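Local structure of possible galactose mutarotase (Streptomyces platensis subsp. rosaceus, 4RNL) at residues G58-G63 with L185-D190; G197-L202 with E260-R265; R268-A273 with Y338-R343. The protein probably interconverts the alpha and beta anomers of galactose or a related aldose, as aldose 1-epimerases do, although its function is not established. All blocks are in the same frame, centred on the assembly; numbering follows the deposited sequence.

Contact 1. Residues G58-G63 with L185-D190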
loop_
_atom_site.group_PDB
_atom_site.type_symbol
_atom_site.label_atom_id
_atom_site.label_comp_id
_atom_site.label_asym_id
_atom_site.label_seq_id
_atom_site.Cartn_x
_atom_site.Cartn_y
_atom_site.Cartn_z
ATOM N N GLY A 58 -3.745 -17.895 10.251
ATOM C CA GLY A 58 -3.909 -16.744 11.125
ATOM C C GLY A 58 -4.061 -15.467 10.323
ATOM O O GLY A 58 -3.509 -15.356 9.222
ATOM N N GLN A 59 -4.811 -14.507 10.861
ATOM C CA GLN A 59 -5.091 -13.248 10.148
ATOM C C GLN A 59 -3.975 -12.264 10.445
ATOM O O GLN A 59 -3.645 -12.038 11.614
ATOM C CB GLN A 59 -6.438 -12.675 10.605
ATOM C CG GLN A 59 -7.112 -11.756 9.574
ATOM C CD GLN A 59 -6.359 -10.449 9.378
ATOM O OE1 GLN A 59 -6.022 -10.076 8.250
ATOM N NE2 GLN A 59 -6.089 -9.748 10.481
ATOM N N LEU A 60 -3.397 -11.678 9.395
ATOM C CA LEU A 60 -2.157 -10.919 9.527
ATOM C C LEU A 60 -2.289 -9.417 9.274
ATOM O O LEU A 60 -1.426 -8.643 9.683
ATOM C CB LEU A 60 -1.096 -11.473 8.562
ATOM C CG LEU A 60 -0.944 -13.003 8.498
ATOM C CD1 LEU A 60 0.155 -13.377 7.504
ATOM C CD2 LEU A 60 -0.624 -13.574 9.873
ATOM N N ALA A 61 -3.338 -8.992 8.579
ATOM C CA ALA A 61 -3.410 -7.572 8.192
ATOM C C ALA A 61 -4.068 -6.703 9.268
ATOM O O ALA A 61 -5.036 -7.125 9.893
ATOM C CB ALA A 61 -4.145 -7.423 6.859
ATOM N N LEU A 62 -3.546 -5.494 9.493
ATOM C CA LEU A 62 -4.242 -4.558 10.372
ATOM C C LEU A 62 -5.515 -4.124 9.665
ATOM O O LEU A 62 -5.497 -3.783 8.482
ATOM C CB LEU A 62 -3.382 -3.328 10.699
ATOM C CG LEU A 62 -2.051 -3.562 11.420
ATOM C CD1 LEU A 62 -1.501 -2.244 11.956
ATOM C CD2 LEU A 62 -2.187 -4.591 12.542
ATOM N N GLY A 63 -6.632 -4.149 10.375
ATOM C CA GLY A 63 -7.890 -3.787 9.751
ATOM C C GLY A 63 -9.030 -3.813 10.746
ATOM O O GLY A 63 -8.814 -3.882 11.958
ATOM N N LEU A 185 1.143 -5.282 7.875
ATOM C CA LEU A 185 1.161 -6.689 8.247
ATOM C C LEU A 185 1.827 -6.919 9.598
ATOM O O LEU A 185 2.810 -6.264 9.957
ATOM C CB LEU A 185 1.879 -7.517 7.173
ATOM C CG LEU A 185 1.168 -7.602 5.823
ATOM C CD1 LEU A 185 2.109 -8.158 4.773
ATOM C CD2 LEU A 185 -0.100 -8.451 5.947
ATOM N N ASN A 186 1.261 -7.841 10.365
ATOM C CA ASN A 186 1.962 -8.437 11.495
ATOM C C ASN A 186 1.957 -9.940 11.232
ATOM O O ASN A 186 0.906 -10.585 11.308
ATOM C CB ASN A 186 1.256 -8.107 12.822
ATOM C CG ASN A 186 2.044 -8.570 14.043
ATOM O OD1 ASN A 186 2.616 -9.666 14.050
ATOM N ND2 ASN A 186 2.070 -7.746 15.086
ATOM N N LEU A 187 3.123 -10.493 10.904
ATOM C CA LEU A 187 3.215 -11.895 10.478
ATOM C C LEU A 187 2.949 -12.868 11.625
ATOM O O LEU A 187 2.778 -14.068 11.405
ATOM C CB LEU A 187 4.578 -12.179 9.820
ATOM C CG LEU A 187 4.878 -11.339 8.576
ATOM C CD1 LEU A 187 6.228 -11.693 7.955
ATOM C CD2 LEU A 187 3.748 -11.516 7.547
ATOM N N GLY A 188 2.898 -12.347 12.852
ATOM C CA GLY A 188 2.549 -13.152 14.016
ATOM C C GLY A 188 1.062 -13.073 14.324
ATOM O O GLY A 188 0.571 -13.710 15.263
ATOM N N GLY A 189 0.343 -12.294 13.523
ATOM C CA GLY A 189 -1.083 -12.059 13.736
ATOM C C GLY A 189 -1.348 -10.623 14.159
ATOM O O GLY A 189 -0.580 -10.063 14.946
ATOM N N ASP A 190 -2.433 -10.023 13.664
ATOM C CA ASP A 190 -2.679 -8.597 13.916
ATOM C C ASP A 190 -2.921 -8.298 15.388
ATOM O O ASP A 190 -2.759 -7.163 15.828
ATOM C CB ASP A 190 -3.853 -8.068 13.078
ATOM C CG ASP A 190 -5.182 -8.611 13.535
ATOM O OD1 ASP A 190 -5.378 -9.846 13.449
ATOM O OD2 ASP A 190 -6.046 -7.813 13.982
#

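Contact 2. Residues G197-L202 with E260-R265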
loop_
_atom_site.group_PDB
_atom_site.type_symbol
_atom_site.label_atom_id
_atom_site.label_comp_id
_atom_site.label_asym_id
_atom_site.label_seq_id
_atom_site.Cartn_x
_atom_site.Cartn_y
_atom_site.Cartn_z
ATOM N N GLY A 197 9.766 -6.752 16.348
ATOM C CA GLY A 197 10.657 -7.898 16.395
ATOM C C GLY A 197 10.807 -8.623 15.064
ATOM O O GLY A 197 11.680 -9.492 14.929
ATOM N N HIS A 198 9.975 -8.282 14.080
ATOM C CA HIS A 198 10.111 -8.885 12.744
ATOM C C HIS A 198 11.468 -8.550 12.140
ATOM O O HIS A 198 11.978 -7.440 12.305
ATOM C CB HIS A 198 9.052 -8.373 11.766
ATOM C CG HIS A 198 7.661 -8.851 12.048
ATOM N ND1 HIS A 198 7.269 -9.338 13.276
ATOM C CD2 HIS A 198 6.567 -8.904 11.254
ATOM C CE1 HIS A 198 5.991 -9.670 13.227
ATOM N NE2 HIS A 198 5.539 -9.410 12.011
ATOM N N GLU A 199 12.030 -9.497 11.399
ATOM C CA GLU A 199 13.290 -9.266 10.705
ATOM C C GLU A 199 12.990 -8.818 9.283
ATOM O O GLU A 199 12.184 -9.438 8.581
ATOM C CB GLU A 199 14.137 -10.538 10.707
ATOM C CG GLU A 199 14.556 -10.951 12.117
ATOM C CD GLU A 199 15.340 -12.246 12.151
ATOM O OE1 GLU A 199 15.279 -13.013 11.162
ATOM O OE2 GLU A 199 16.018 -12.494 13.179
ATOM N N LEU A 200 13.626 -7.725 8.872
ATOM C CA LEU A 200 13.409 -7.165 7.543
ATOM C C LEU A 200 14.729 -7.100 6.806
ATOM O O LEU A 200 15.734 -6.675 7.375
ATOM C CB LEU A 200 12.828 -5.747 7.652
ATOM C CG LEU A 200 12.616 -4.998 6.330
ATOM C CD1 LEU A 200 11.623 -5.746 5.456
ATOM C CD2 LEU A 200 12.146 -3.579 6.578
ATOM N N ARG A 201 14.726 -7.540 5.552
ATOM C CA ARG A 201 15.828 -7.277 4.633
ATOM C C ARG A 201 15.290 -6.479 3.453
ATOM O O ARG A 201 14.241 -6.819 2.909
ATOM C CB ARG A 201 16.455 -8.590 4.137
ATOM C CG ARG A 201 17.642 -8.354 3.194
ATOM C CD ARG A 201 18.269 -9.653 2.675
ATOM N NE ARG A 201 17.406 -10.321 1.703
ATOM C CZ ARG A 201 17.259 -9.939 0.434
ATOM N NH1 ARG A 201 17.917 -8.885 -0.036
ATOM N NH2 ARG A 201 16.446 -10.610 -0.371
ATOM N N LEU A 202 15.993 -5.414 3.058
ATOM C CA LEU A 202 15.584 -4.624 1.895
ATOM C C LEU A 202 16.698 -4.584 0.882
ATOM O O LEU A 202 17.868 -4.414 1.236
ATOM C CB LEU A 202 15.233 -3.179 2.282
ATOM C CG LEU A 202 14.113 -2.944 3.288
ATOM C CD1 LEU A 202 14.057 -1.460 3.655
ATOM C CD2 LEU A 202 12.771 -3.423 2.723
ATOM N N GLU A 260 12.189 -8.796 2.244
ATOM C CA GLU A 260 11.847 -10.057 2.906
ATOM C C GLU A 260 11.592 -9.767 4.365
ATOM O O GLU A 260 12.472 -9.256 5.061
ATOM C CB GLU A 260 12.989 -11.073 2.759
ATOM C CG GLU A 260 13.181 -11.560 1.315
ATOM C CD GLU A 260 14.428 -12.402 1.139
ATOM O OE1 GLU A 260 15.311 -12.353 2.022
ATOM O OE2 GLU A 260 14.528 -13.117 0.118
ATOM N N LEU A 261 10.382 -10.082 4.819
ATOM C CA LEU A 261 9.984 -9.836 6.196
ATOM C C LEU A 261 9.726 -11.195 6.843
ATOM O O LEU A 261 9.188 -12.113 6.196
ATOM C CB LEU A 261 8.703 -8.998 6.197
ATOM C CG LEU A 261 8.096 -8.531 7.519
ATOM C CD1 LEU A 261 8.981 -7.523 8.250
ATOM C CD2 LEU A 261 6.726 -7.921 7.223
ATOM N N TYR A 262 10.122 -11.339 8.102
ATOM C CA TYR A 262 10.032 -12.635 8.763
ATOM C C TYR A 262 9.723 -12.499 10.245
ATOM O O TYR A 262 10.322 -11.673 10.939
ATOM C CB TYR A 262 11.346 -13.408 8.568
ATOM C CG TYR A 262 11.421 -14.717 9.331
ATOM C CD1 TYR A 262 10.544 -15.757 9.051
ATOM C CD2 TYR A 262 12.386 -14.918 10.309
ATOM C CE1 TYR A 262 10.610 -16.961 9.744
ATOM C CE2 TYR A 262 12.462 -16.123 11.009
ATOM C CZ TYR A 262 11.567 -17.140 10.719
ATOM O OH TYR A 262 11.633 -18.344 11.412
ATOM N N ASP A 263 8.785 -13.313 10.732
ATOM C CA ASP A 263 8.526 -13.406 12.173
ATOM C C ASP A 263 9.064 -14.713 12.741
ATOM O O ASP A 263 8.500 -15.778 12.479
ATOM C CB ASP A 263 7.018 -13.338 12.467
ATOM C CG ASP A 263 6.696 -13.641 13.924
ATOM O OD1 ASP A 263 7.485 -13.224 14.805
ATOM O OD2 ASP A 263 5.663 -14.311 14.199
ATOM N N PRO A 264 10.144 -14.641 13.533
ATOM C CA PRO A 264 10.723 -15.869 14.094
ATOM C C PRO A 264 9.752 -16.685 14.941
ATOM O O PRO A 264 9.918 -17.903 15.048
ATOM C CB PRO A 264 11.853 -15.340 14.983
ATOM C CG PRO A 264 12.270 -14.052 14.313
ATOM C CD PRO A 264 10.991 -13.457 13.789
ATOM N N ARG A 265 8.768 -16.035 15.558
ATOM C CA ARG A 265 7.905 -16.741 16.497
ATOM C C ARG A 265 6.978 -17.730 15.794
ATOM O O ARG A 265 6.884 -18.894 16.191
ATOM C CB ARG A 265 7.050 -15.766 17.311
ATOM C CG ARG A 265 7.799 -14.878 18.288
ATOM C CD ARG A 265 6.833 -14.418 19.365
ATOM N NE ARG A 265 7.406 -13.460 20.304
ATOM C CZ ARG A 265 7.201 -12.148 20.242
ATOM N NH1 ARG A 265 6.452 -11.643 19.269
ATOM N NH2 ARG A 265 7.746 -11.343 21.145
HETATM O O HOH W 1 8.391 -10.968 15.556
#

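Contact 3. Residues R268-A273 with Y338-R343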
loop_
_atom_site.group_PDB
_atom_site.type_symbol
_atom_site.label_atom_id
_atom_site.label_comp_id
_atom_site.label_asym_id
_atom_site.label_seq_id
_atom_site.Cartn_x
_atom_site.Cartn_y
_atom_site.Cartn_z
ATOM N N ARG A 268 6.213 -17.317 9.946
ATOM C CA ARG A 268 5.669 -16.780 8.696
ATOM C C ARG A 268 6.662 -15.846 8.016
ATOM O O ARG A 268 7.315 -15.032 8.673
ATOM C CB ARG A 268 4.343 -16.042 8.927
ATOM C CG ARG A 268 3.205 -16.965 9.372
ATOM C CD ARG A 268 1.833 -16.305 9.176
ATOM N NE ARG A 268 0.757 -17.113 9.766
ATOM C CZ ARG A 268 0.464 -17.138 11.062
ATOM N NH1 ARG A 268 1.159 -16.395 11.919
ATOM N NH2 ARG A 268 -0.521 -17.904 11.505
ATOM N N ALA A 269 6.772 -15.977 6.700
ATOM C CA ALA A 269 7.692 -15.158 5.914
ATOM C C ALA A 269 6.959 -14.518 4.755
ATOM O O ALA A 269 6.061 -15.125 4.168
ATOM C CB ALA A 269 8.841 -16.008 5.392
ATOM N N LEU A 270 7.359 -13.294 4.423
ATOM C CA LEU A 270 6.846 -12.587 3.255
ATOM C C LEU A 270 8.001 -12.175 2.366
ATOM O O LEU A 270 8.996 -11.624 2.851
ATOM C CB LEU A 270 6.112 -11.321 3.689
ATOM C CG LEU A 270 5.752 -10.320 2.585
ATOM C CD1 LEU A 270 4.651 -10.882 1.685
ATOM C CD2 LEU A 270 5.313 -9.016 3.213
ATOM N N ALA A 271 7.869 -12.460 1.076
ATOM C CA ALA A 271 8.765 -11.913 0.062
ATOM C C ALA A 271 7.939 -10.963 -0.784
ATOM O O ALA A 271 6.929 -11.364 -1.379
ATOM C CB ALA A 271 9.357 -13.027 -0.798
ATOM N N LEU A 272 8.359 -9.704 -0.828
ATOM C CA LEU A 272 7.628 -8.662 -1.538
ATOM C C LEU A 272 8.381 -8.335 -2.819
ATOM O O LEU A 272 9.553 -7.939 -2.764
ATOM C CB LEU A 272 7.558 -7.397 -0.661
ATOM C CG LEU A 272 6.660 -6.251 -1.140
ATOM C CD1 LEU A 272 5.226 -6.720 -1.235
ATOM C CD2 LEU A 272 6.743 -5.030 -0.231
ATOM N N ALA A 273 7.718 -8.499 -3.961
ATOM C CA ALA A 273 8.335 -8.206 -5.259
ATOM C C ALA A 273 7.591 -7.065 -5.926
ATOM O O ALA A 273 6.370 -6.955 -5.789
ATOM C CB ALA A 273 8.337 -9.434 -6.141
ATOM N N TYR A 338 2.848 -10.170 -3.102
ATOM C CA TYR A 338 3.106 -10.533 -1.720
ATOM C C TYR A 338 3.132 -12.051 -1.660
ATOM O O TYR A 338 2.081 -12.682 -1.729
ATOM C CB TYR A 338 1.971 -10.036 -0.825
ATOM C CG TYR A 338 1.800 -8.531 -0.764
ATOM C CD1 TYR A 338 1.227 -7.826 -1.819
ATOM C CD2 TYR A 338 2.173 -7.826 0.374
ATOM C CE1 TYR A 338 1.055 -6.450 -1.751
ATOM C CE2 TYR A 338 1.999 -6.458 0.456
ATOM C CZ TYR A 338 1.442 -5.777 -0.609
ATOM O OH TYR A 338 1.280 -4.414 -0.520
ATOM N N ALA A 339 4.319 -12.640 -1.536
ATOM C CA ALA A 339 4.448 -14.098 -1.526
ATOM C C ALA A 339 4.726 -14.601 -0.114
ATOM O O ALA A 339 5.774 -14.303 0.464
ATOM C CB ALA A 339 5.553 -14.550 -2.488
ATOM N N PHE A 340 3.783 -15.362 0.437
ATOM C CA PHE A 340 3.905 -15.861 1.803
ATOM C C PHE A 340 4.440 -17.281 1.819
ATOM O O PHE A 340 4.145 -18.081 0.930
ATOM C CB PHE A 340 2.552 -15.793 2.535
ATOM C CG PHE A 340 2.056 -14.385 2.753
ATOM C CD1 PHE A 340 1.352 -13.720 1.758
ATOM C CD2 PHE A 340 2.319 -13.719 3.948
ATOM C CE1 PHE A 340 0.907 -12.410 1.954
ATOM C CE2 PHE A 340 1.881 -12.423 4.150
ATOM C CZ PHE A 340 1.181 -11.760 3.148
ATOM N N SER A 341 5.229 -17.592 2.841
ATOM C CA SER A 341 5.780 -18.931 3.023
ATOM C C SER A 341 6.117 -19.071 4.493
ATOM O O SER A 341 5.730 -18.221 5.299
ATOM C CB SER A 341 7.040 -19.117 2.180
ATOM O OG SER A 341 8.035 -18.176 2.551
ATOM N N VAL A 342 6.851 -20.119 4.847
ATOM C CA VAL A 342 7.292 -20.289 6.233
ATOM C C VAL A 342 8.749 -20.699 6.270
ATOM O O VAL A 342 9.279 -21.198 5.277
ATOM C CB VAL A 342 6.456 -21.334 7.005
ATOM C CG1 VAL A 342 5.006 -20.889 7.115
ATOM C CG2 VAL A 342 6.554 -22.698 6.342
ATOM N N ARG A 343 9.393 -20.468 7.414
ATOM C CA ARG A 343 10.744 -20.961 7.681
ATOM C C ARG A 343 10.760 -21.717 9.000
ATOM O O ARG A 343 9.936 -21.468 9.889
ATOM C CB ARG A 343 11.741 -19.811 7.801
ATOM C CG ARG A 343 11.761 -18.820 6.670
ATOM C CD ARG A 343 12.930 -17.858 6.871
ATOM N NE ARG A 343 12.788 -16.643 6.076
ATOM C CZ ARG A 343 13.421 -15.504 6.342
ATOM N NH1 ARG A 343 14.236 -15.430 7.382
ATOM N NH2 ARG A 343 13.230 -14.436 5.575
ATOM O OXT ARG A 343 11.614 -22.577 9.217
HETATM O O HOH W 2 11.136 -13.632 4.054
#

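Contact 1. Residues G58-G63 with L185-D190
Leu60 and Asn186 meet through a straight backbone bond: Asn186 N gives its hydrogen to Leu60 O at 2.9 Å and 177°. This joins the end of strand 57-59 to the loop after strand 180-185, in the beta-sandwich of the galactose mutarotase fold. A single bridge pairs Ala61 with Leu185. Residues 186-189 then form a type I turn, and Asp190 N bonds to Gln59 O at 3.1 Å. On the apolar side Leu60 CD1 meets Leu187 CD2 at 4.0 Å, and Leu60 CB packs on Leu185 CD2. Phe340 touches all three leucines.

Polar side chains meet beside this pairing. The Gln59 chain bends at chi2 (-69°) and lays its amide beside the Ala61 backbone, just past the strand end. OE1 accepts from Ala61 N, and NE2 gives a good bond to Ala61 O at 2.9 Å. The bond from Gln59 NE2 to Asp190 OD1, 3.1 Å, is weak, and the amide and carboxylate planes stand 62° apart. Further out, Ser295 OG is the stronger partner of Asp190 OD1, and Tyr299 OH bonds to OD2. Asn186 begins an Asx turn, and its ND2 reaches Ala303 O. In that turn Asn186 OD1 accepts from Gly188 N at 2.9 Å, in the carbonyl plane.

Contact 2. Residues G197-L202 with E260-R265
Arg201 and Glu260 are brought together by their torsions. Arg201 runs straight to CD and then turns at chi3 (72°), which carries NE round toward Glu260. Glu260 CG lies anti to its carbonyl carbon (chi1 -68°), and its chain is extended beyond CG. The two side chains lie side by side and point the same way. Arg201 and Glu260 are a hydrogen-bonded pair on the antiparallel strands 199-202 and 256-262, in the large sheet of the mutarotase beta-sandwich.

The salt bridge runs from Arg201 NE to Glu260 OE1 at 2.9 Å. The oxygen lies at the edge of the guanidinium, in its plane. The carboxylate is turned almost perpendicular to that plane, so NE meets OE1 from above the carboxylate.

Glu199 and Tyr262 form the next pair on this face. Glu199 OE1 sits at the edge of the tyrosine ring, 3.6 Å from Tyr262 CD2. Pro264 CG comes near Glu199 CD. Arg201 with Glu260 and Glu199 with Tyr262 are each also joined by two backbone bonds.

Leu200 and Leu261 point to the other face, their CD1 atoms 4.2 Å apart. Leu261 CD1 also packs on His198 CB at 3.6 Å. The His198 imidazole turns an edge toward Leu261 CG. Over one face it receives Asp263 CB, 4.1 Å from the ring centroid, in a CH-pi contact. His198 NE2 is hydrogen-bonded to Leu187 N, which joins this strand end to a neighbouring loop. Asp263 OD2 bonds to Ser266 OG. Asp263 OD1 accepts from Arg265 N in an Asx turn. A water lies between the two side chains: its link to Asp263 OD1 is too short to be trusted, but it sits 3.0 Å from His198 ND1.

Contact 3. Residues R268-A273 with Y338-R343
Leu270 reaches across to Tyr338 and Phe340 with one methyl. Its CB points to the face of the sheet shared by Arg268, Leu272, Tyr338 and Phe340. CG lies anti to the backbone N (chi1 168°), and from it CD1 extends over the partner strand. There CD1 meets Tyr338 CB at 3.8 Å and approaches the edge of the tyrosine ring. The same methyl lies over one face of Phe340, 4.0 Å from the ring centroid and 13° off its normal, a CH-pi contact. The other methyl, CD2, packs on Leu185 CD1.

Leu272 repeats the theme on Tyr338. The two side chains run side by side in the same direction. Leu272 CD1 sits over the ring face, 3.7 Å from the Tyr338 centroid, displaced toward the rim beside CD2 and CE2.

The other face carries small side chains. Ala269 CB lies 3.7 Å from Ser341 OG, and Ala271 CB is 4.4 Å from Ala339 CB. The backbones pair through two bonds at Ala269 with Ser341 and two at Ala271 with Ala339. The Ala271 N to Ala339 O bond is nearly straight. In the other pair Ala269 N stands 40° above the carbonyl plane of Ser341. Near the C-terminus a water joins Leu270 O to Arg343 NH2, 2.7 Å from the latter. Arg343 also makes a cation-pi contact with Tyr262.

Arg268, on the same face as Leu270, gives hydrogen bonds from NE to Ala50 O and from NH1 to Leu187 O. Strands 268-274 and 332-342 are antiparallel neighbours within the large sheet, with strand 256-262 on the far side of the first and strand 162-171 on that of the second. Their leucine and aromatic face packs against strands 180-185 and 305-310.

How the contacts relate
The three contacts follow in series along the chain and lie on the same side of its centre. Contacts 2 and 3 share one antiparallel sheet, in the order 332-342, 268-274, 256-262, 199-202. Their centres are about 10 Å apart, and Leu261 O bonds to Leu270 N between them. Contact 1 lies about 13 Å from the centre of each. It joins the end of strand 57-59, in the five-strand sheet, to the loop leaving strand 180-185 of the seven-strand sheet. The 185-190 loop bonds to both other contacts through Leu187. Three sheets of the mutarotase fold are thus tied together here.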